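Local coordinates for uncharacterized HDOD domain protein (Geobacter sulfurreducens, PDB 3HC1) that binds a pair of iron ions and is of unknown function, though its HDOD family suggests a metal-dependent phosphohydrolase, at residues R128-I133 / A235-Y240; C241-L246 / D255-L260. All blocks are in the same frame, centred on the assembly; numbering follows the deposited sequence.

Contact 1: residues R128-I133 / A235-Y240; sequences RIAKLI and AFADEY. With FE (Fe (III) ion), chain C.
Around Ala130 and Ala237, whose CA atoms lie 5.2 Å apart, helices 128-133 and 235-240 run 8.4 Å from axis to axis with their directions 130° apart. The two small residues let the backbones come this near: the methyl of Ala237 points at the other helix and sits 3.5 Å from Ala130 N, and its CB meets Ala130 CB at 3.7 Å. Larger side chains fill in beside this alanine pair. Ile129 has CG2 anti to the backbone N, beside its carbonyl carbon, which lays that methyl against Ala237 CB. Its other branch runs out to CD1, 3.8 Å from Tyr240 CD1, and the two side chains cross at about a right angle. An alanine in place of Ile129 would probably open a gap between the Ala237 methyl and Tyr240 CD1, where CG2 and CD1 now sit. One turn on, Ile133 also meets an aromatic side chain at about a right angle, its CD1 reaching Phe236 at CD1 and CE1. Asp238 points away from helix 128-133, and its OD1 binds an iron ion that also carries water 1. The ligands His122, His152, Asp153 and Asp238 fit the H...HD...D arrangement of HD-domain proteins, and Glu249 completes the site. The buried packing thus joins the side of helix 229-243 turned away from Asp238 to helix 116-136, which supplies His122. Helix 281-302 packs on both Ile129 and Tyr240, whose hydroxyl bonds Asp289, while helix 257-263 touches Phe236 and helix 142-150 lies against Ala130.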
loop_
_atom_site.group_PDB
_atom_site.type_symbol
_atom_site.label_atom_id
_atom_site.label_comp_id
_atom_site.label_asym_id
_atom_site.label_seq_id
_atom_site.Cartn_x
_atom_site.Cartn_y
_atom_site.Cartn_z
ATOM N N ARG A 128 0.563 6.712 0.644
ATOM C CA ARG A 128 0.871 8.149 0.627
ATOM C C ARG A 128 2.015 8.518 1.541
ATOM O O ARG A 128 2.873 9.348 1.188
ATOM C CB ARG A 128 -0.348 8.986 0.967
ATOM C CG ARG A 128 -1.350 9.044 -0.135
ATOM C CD ARG A 128 -2.605 9.847 0.221
ATOM N NE ARG A 128 -3.511 9.879 -0.906
ATOM C CZ ARG A 128 -4.677 10.516 -0.954
ATOM N NH1 ARG A 128 -5.127 11.222 0.078
ATOM N NH2 ARG A 128 -5.385 10.467 -2.069
ATOM N N ILE A 129 2.014 7.953 2.743
ATOM C CA ILE A 129 3.090 8.204 3.698
ATOM C C ILE A 129 4.389 7.583 3.226
ATOM O O ILE A 129 5.452 8.216 3.336
ATOM C CB ILE A 129 2.720 7.723 5.143
ATOM C CG1 ILE A 129 1.690 8.724 5.685
ATOM C CG2 ILE A 129 4.003 7.642 6.063
ATOM C CD1 ILE A 129 0.935 8.323 6.843
ATOM N N ALA A 130 4.326 6.350 2.711
ATOM C CA ALA A 130 5.528 5.729 2.173
ATOM C C ALA A 130 6.115 6.585 1.030
ATOM O O ALA A 130 7.330 6.727 0.952
ATOM C CB ALA A 130 5.271 4.357 1.719
ATOM N N LYS A 131 5.260 7.178 0.210
ATOM C CA LYS A 131 5.741 8.032 -0.851
ATOM C C LYS A 131 6.389 9.268 -0.274
ATOM O O LYS A 131 7.464 9.633 -0.748
ATOM C CB LYS A 131 4.689 8.415 -1.854
ATOM C CG LYS A 131 5.323 8.985 -3.144
ATOM C CD LYS A 131 4.296 9.486 -4.115
ATOM C CE LYS A 131 4.966 10.111 -5.355
ATOM N NZ LYS A 131 3.982 10.828 -6.234
ATOM N N LEU A 132 5.761 9.897 0.743
ATOM C CA LEU A 132 6.342 11.096 1.382
ATOM C C LEU A 132 7.771 10.807 1.844
ATOM O O LEU A 132 8.693 11.631 1.607
ATOM C CB LEU A 132 5.502 11.593 2.558
ATOM C CG LEU A 132 4.147 12.236 2.255
ATOM C CD1 LEU A 132 3.297 12.291 3.524
ATOM C CD2 LEU A 132 4.310 13.627 1.606
ATOM N N ILE A 133 7.960 9.635 2.481
ATOM C CA ILE A 133 9.272 9.220 2.907
ATOM C C ILE A 133 10.267 9.071 1.730
ATOM O O ILE A 133 11.455 9.499 1.839
ATOM C CB ILE A 133 9.216 7.982 3.814
ATOM C CG1 ILE A 133 8.440 8.334 5.101
ATOM C CG2 ILE A 133 10.655 7.494 4.140
ATOM C CD1 ILE A 133 7.828 7.177 5.814
ATOM N N ALA A 235 7.255 -0.648 5.251
ATOM C CA ALA A 235 7.157 -1.193 6.629
ATOM C C ALA A 235 7.037 -0.069 7.619
ATOM O O ALA A 235 6.213 -0.165 8.538
ATOM C CB ALA A 235 8.349 -2.098 7.051
ATOM N N PHE A 236 7.866 0.987 7.468
ATOM C CA PHE A 236 7.745 2.152 8.360
ATOM C C PHE A 236 6.365 2.789 8.264
ATOM O O PHE A 236 5.690 3.039 9.289
ATOM C CB PHE A 236 8.852 3.211 8.154
ATOM C CG PHE A 236 8.690 4.401 9.015
ATOM C CD1 PHE A 236 7.850 5.418 8.646
ATOM C CD2 PHE A 236 9.295 4.445 10.266
ATOM C CE1 PHE A 236 7.635 6.480 9.456
ATOM C CE2 PHE A 236 9.086 5.516 11.086
ATOM C CZ PHE A 236 8.262 6.529 10.689
ATOM N N ALA A 237 5.925 3.041 7.040
ATOM C CA ALA A 237 4.620 3.668 6.825
ATOM C C ALA A 237 3.464 2.862 7.436
ATOM O O ALA A 237 2.517 3.443 7.977
ATOM C CB ALA A 237 4.378 3.982 5.334
ATOM N N ASP A 238 3.554 1.545 7.402
ATOM C CA ASP A 238 2.514 0.720 7.954
ATOM C C ASP A 238 2.472 0.854 9.475
ATOM O O ASP A 238 1.411 1.086 10.066
ATOM C CB ASP A 238 2.682 -0.749 7.549
ATOM C CG ASP A 238 1.751 -1.638 8.293
ATOM O OD1 ASP A 238 0.552 -1.401 8.164
ATOM O OD2 ASP A 238 2.184 -2.530 9.046
ATOM N N GLU A 239 3.624 0.702 10.117
ATOM C CA GLU A 239 3.708 0.870 11.558
ATOM C C GLU A 239 3.257 2.289 12.008
ATOM O O GLU A 239 2.486 2.443 12.968
ATOM C CB GLU A 239 5.104 0.488 12.090
ATOM C CG GLU A 239 5.092 0.375 13.614
ATOM C CD GLU A 239 6.242 -0.368 14.181
ATOM O OE1 GLU A 239 7.211 -0.489 13.447
ATOM O OE2 GLU A 239 6.164 -0.863 15.332
ATOM N N TYR A 240 3.656 3.304 11.250
ATOM C CA TYR A 240 3.275 4.670 11.525
ATOM C C TYR A 240 1.751 4.824 11.487
ATOM O O TYR A 240 1.151 5.305 12.451
ATOM C CB TYR A 240 3.919 5.665 10.544
ATOM C CG TYR A 240 3.501 7.070 10.845
ATOM C CD1 TYR A 240 2.322 7.600 10.326
ATOM C CD2 TYR A 240 4.246 7.858 11.701
ATOM C CE1 TYR A 240 1.930 8.862 10.660
ATOM C CE2 TYR A 240 3.857 9.106 12.038
ATOM C CZ TYR A 240 2.722 9.623 11.520
ATOM O OH TYR A 240 2.356 10.886 11.902
HETATM FE FE FE C . -0.806 -2.740 6.964
HETATM O O HOH W 1 0.581 -4.140 7.227
#

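Contact 2: residues C241-L246 / D255-L260; sequences CTLRRL and DSVRTL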
loop_
_atom_site.group_PDB
_atom_site.type_symbol
_atom_site.label_atom_id
_atom_site.label_comp_id
_atom_site.label_asym_id
_atom_site.label_seq_id
_atom_site.Cartn_x
_atom_site.Cartn_y
_atom_site.Cartn_z
ATOM N N CYS A 241 1.136 4.393 10.378
ATOM C CA CYS A 241 -0.305 4.446 10.202
ATOM C C CYS A 241 -1.038 3.686 11.298
ATOM O O CYS A 241 -2.010 4.190 11.827
ATOM C CB CYS A 241 -0.695 3.953 8.844
ATOM S SG CYS A 241 -0.311 5.194 7.557
ATOM N N THR A 242 -0.535 2.504 11.671
ATOM C CA THR A 242 -1.171 1.676 12.691
ATOM C C THR A 242 -1.126 2.382 14.028
ATOM O O THR A 242 -2.088 2.338 14.781
ATOM C CB THR A 242 -0.509 0.294 12.763
ATOM O OG1 THR A 242 -0.605 -0.291 11.465
ATOM C CG2 THR A 242 -1.203 -0.640 13.796
ATOM N N LEU A 243 -0.007 3.033 14.309
ATOM C CA LEU A 243 0.176 3.802 15.561
ATOM C C LEU A 243 -0.470 5.189 15.570
ATOM O O LEU A 243 -0.628 5.736 16.628
ATOM C CB LEU A 243 1.657 3.906 15.944
ATOM C CG LEU A 243 2.310 2.621 16.471
ATOM C CD1 LEU A 243 3.867 2.769 16.511
ATOM C CD2 LEU A 243 1.752 2.135 17.807
ATOM N N ARG A 244 -0.862 5.737 14.435
ATOM C CA ARG A 244 -1.459 7.071 14.351
ATOM C C ARG A 244 -2.870 7.057 13.767
ATOM O O ARG A 244 -3.230 7.905 12.953
ATOM C CB ARG A 244 -0.556 7.977 13.502
ATOM C CG ARG A 244 0.823 8.227 14.078
ATOM C CD ARG A 244 0.794 8.903 15.413
ATOM N NE ARG A 244 2.067 9.539 15.771
ATOM C CZ ARG A 244 2.521 9.718 17.022
ATOM N NH1 ARG A 244 1.840 9.303 18.053
ATOM N NH2 ARG A 244 3.680 10.314 17.247
ATOM N N ARG A 245 -3.653 6.061 14.156
ATOM C CA ARG A 245 -5.087 5.996 13.920
ATOM C C ARG A 245 -5.438 5.885 12.437
ATOM O O ARG A 245 -6.481 6.364 12.030
ATOM C CB ARG A 245 -5.847 7.191 14.540
ATOM C CG ARG A 245 -5.562 7.500 16.050
ATOM C CD ARG A 245 -6.319 8.769 16.490
ATOM N NE ARG A 245 -6.599 8.767 17.926
ATOM C CZ ARG A 245 -5.996 9.530 18.838
ATOM N NH1 ARG A 245 -5.034 10.398 18.506
ATOM N NH2 ARG A 245 -6.365 9.427 20.114
ATOM N N LEU A 246 -4.570 5.254 11.640
ATOM C CA LEU A 246 -4.862 5.045 10.222
ATOM C C LEU A 246 -4.637 3.545 9.893
ATOM O O LEU A 246 -3.947 3.186 8.951
ATOM C CB LEU A 246 -4.023 6.001 9.378
ATOM C CG LEU A 246 -4.244 6.170 7.856
ATOM C CD1 LEU A 246 -5.723 6.241 7.546
ATOM C CD2 LEU A 246 -3.467 7.383 7.379
ATOM N N ASP A 255 5.917 2.249 24.921
ATOM C CA ASP A 255 6.143 3.297 25.928
ATOM C C ASP A 255 5.976 4.683 25.285
ATOM O O ASP A 255 5.225 5.527 25.777
ATOM C CB ASP A 255 7.538 3.143 26.560
ATOM C CG ASP A 255 7.720 1.797 27.284
ATOM O OD1 ASP A 255 6.991 1.533 28.268
ATOM O OD2 ASP A 255 8.597 1.009 26.870
ATOM N N SER A 256 6.684 4.893 24.172
ATOM C CA SER A 256 6.652 6.150 23.458
ATOM C C SER A 256 6.715 5.944 21.933
ATOM O O SER A 256 7.756 5.540 21.419
ATOM C CB SER A 256 7.871 6.989 23.856
ATOM O OG SER A 256 8.125 8.003 22.889
ATOM N N VAL A 257 5.638 6.335 21.254
ATOM C CA VAL A 257 5.472 6.203 19.807
ATOM C C VAL A 257 6.489 7.023 19.034
ATOM O O VAL A 257 7.083 6.521 18.070
ATOM C CB VAL A 257 4.046 6.589 19.365
ATOM C CG1 VAL A 257 3.920 6.668 17.817
ATOM C CG2 VAL A 257 3.011 5.564 19.958
ATOM N N ARG A 258 6.699 8.277 19.442
ATOM C CA ARG A 258 7.633 9.120 18.736
ATOM C C ARG A 258 9.009 8.468 18.761
ATOM O O ARG A 258 9.667 8.346 17.731
ATOM C CB ARG A 258 7.695 10.532 19.347
ATOM C CG ARG A 258 8.503 11.516 18.516
ATOM C CD ARG A 258 8.756 12.841 19.179
ATOM N NE ARG A 258 8.988 12.765 20.635
ATOM C CZ ARG A 258 10.147 12.477 21.218
ATOM N NH1 ARG A 258 11.250 12.253 20.498
ATOM N NH2 ARG A 258 10.210 12.413 22.543
ATOM N N THR A 259 9.444 8.038 19.938
ATOM C CA THR A 259 10.736 7.383 20.080
ATOM C C THR A 259 10.839 6.121 19.241
ATOM O O THR A 259 11.839 5.920 18.560
ATOM C CB THR A 259 11.039 7.080 21.553
ATOM O OG1 THR A 259 11.309 8.322 22.199
ATOM C CG2 THR A 259 12.245 6.173 21.711
ATOM N N LEU A 260 9.815 5.268 19.282
ATOM C CA LEU A 260 9.777 4.098 18.402
ATOM C C LEU A 260 9.994 4.511 16.934
ATOM O O LEU A 260 10.874 3.986 16.235
ATOM C CB LEU A 260 8.465 3.362 18.556
ATOM C CG LEU A 260 8.250 2.079 17.769
ATOM C CD1 LEU A 260 7.212 1.190 18.533
ATOM C CD2 LEU A 260 7.809 2.377 16.293
#
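Val257 and Arg244 reach toward each other tip to tip, the valine methyl CG1 standing over one face of the guanidinium, 3.3 Å above its plane and offset toward the rim. From there CG1 is 3.4 Å from both NH1 and CZ of Arg244, so the arginine offers a flat face to an apolar group, while NE and NH2 are hydrogen-bonded elsewhere. A bend at chi2 (-61°) swings CD toward 255-260, though the first bond of the side chain does not head that way, and the end of the chain comes nearer still. NH2 is held by a salt bridge to Asp289, which helps fix the turn of the group.

Val257 CG1 serves Leu243 as well. Those two side chains slide past each other in opposite directions, with Leu243 CB 4.0 Å from Val257 CG1. Farther along, Leu243 crosses Leu260 at about a right angle, CD1 meeting CD2 at 4.0 Å.

Each segment is shaped by a helix end. Arg244 is the first residue to leave helical geometry after Leu243, and Cys241 O accepts from both Arg244 N and Leu246 N. At the start of the other helix Ser256 is the N-cap: its OG accepts from Thr259 N at 3.2 Å.

The contact therefore joins the C-terminal end of helix 229-243 to the first turn of helix 257-263 at the protein surface. His251 and Val254 of the intervening loop pack against Leu243 and Leu260, and helix 281-302 touches Arg244 through Ile292.

Overall arrangement
The two contacts follow one another along helix 229-243, contact 1 using its middle and contact 2 its C-terminal end and the turn that follows, with centres about 12 Å apart. Contact 1 lies in the buried interior, its centre about 9 Å from the centre of the chain, and contact 2 at the surface, its centre about 18 Å from it. They touch where Ile129 CD1 meets Cys241 SG at 3.4 Å and where Glu239 packs on Leu260. Both also draw on helix 281-302, where Asp289 pairs with Tyr240 of the first and Arg244 of the second. In this chain of helices without strands, one helix thus carries the iron ligand Asp238, packs on helix 116-136, and is joined at its end to helix 257-263.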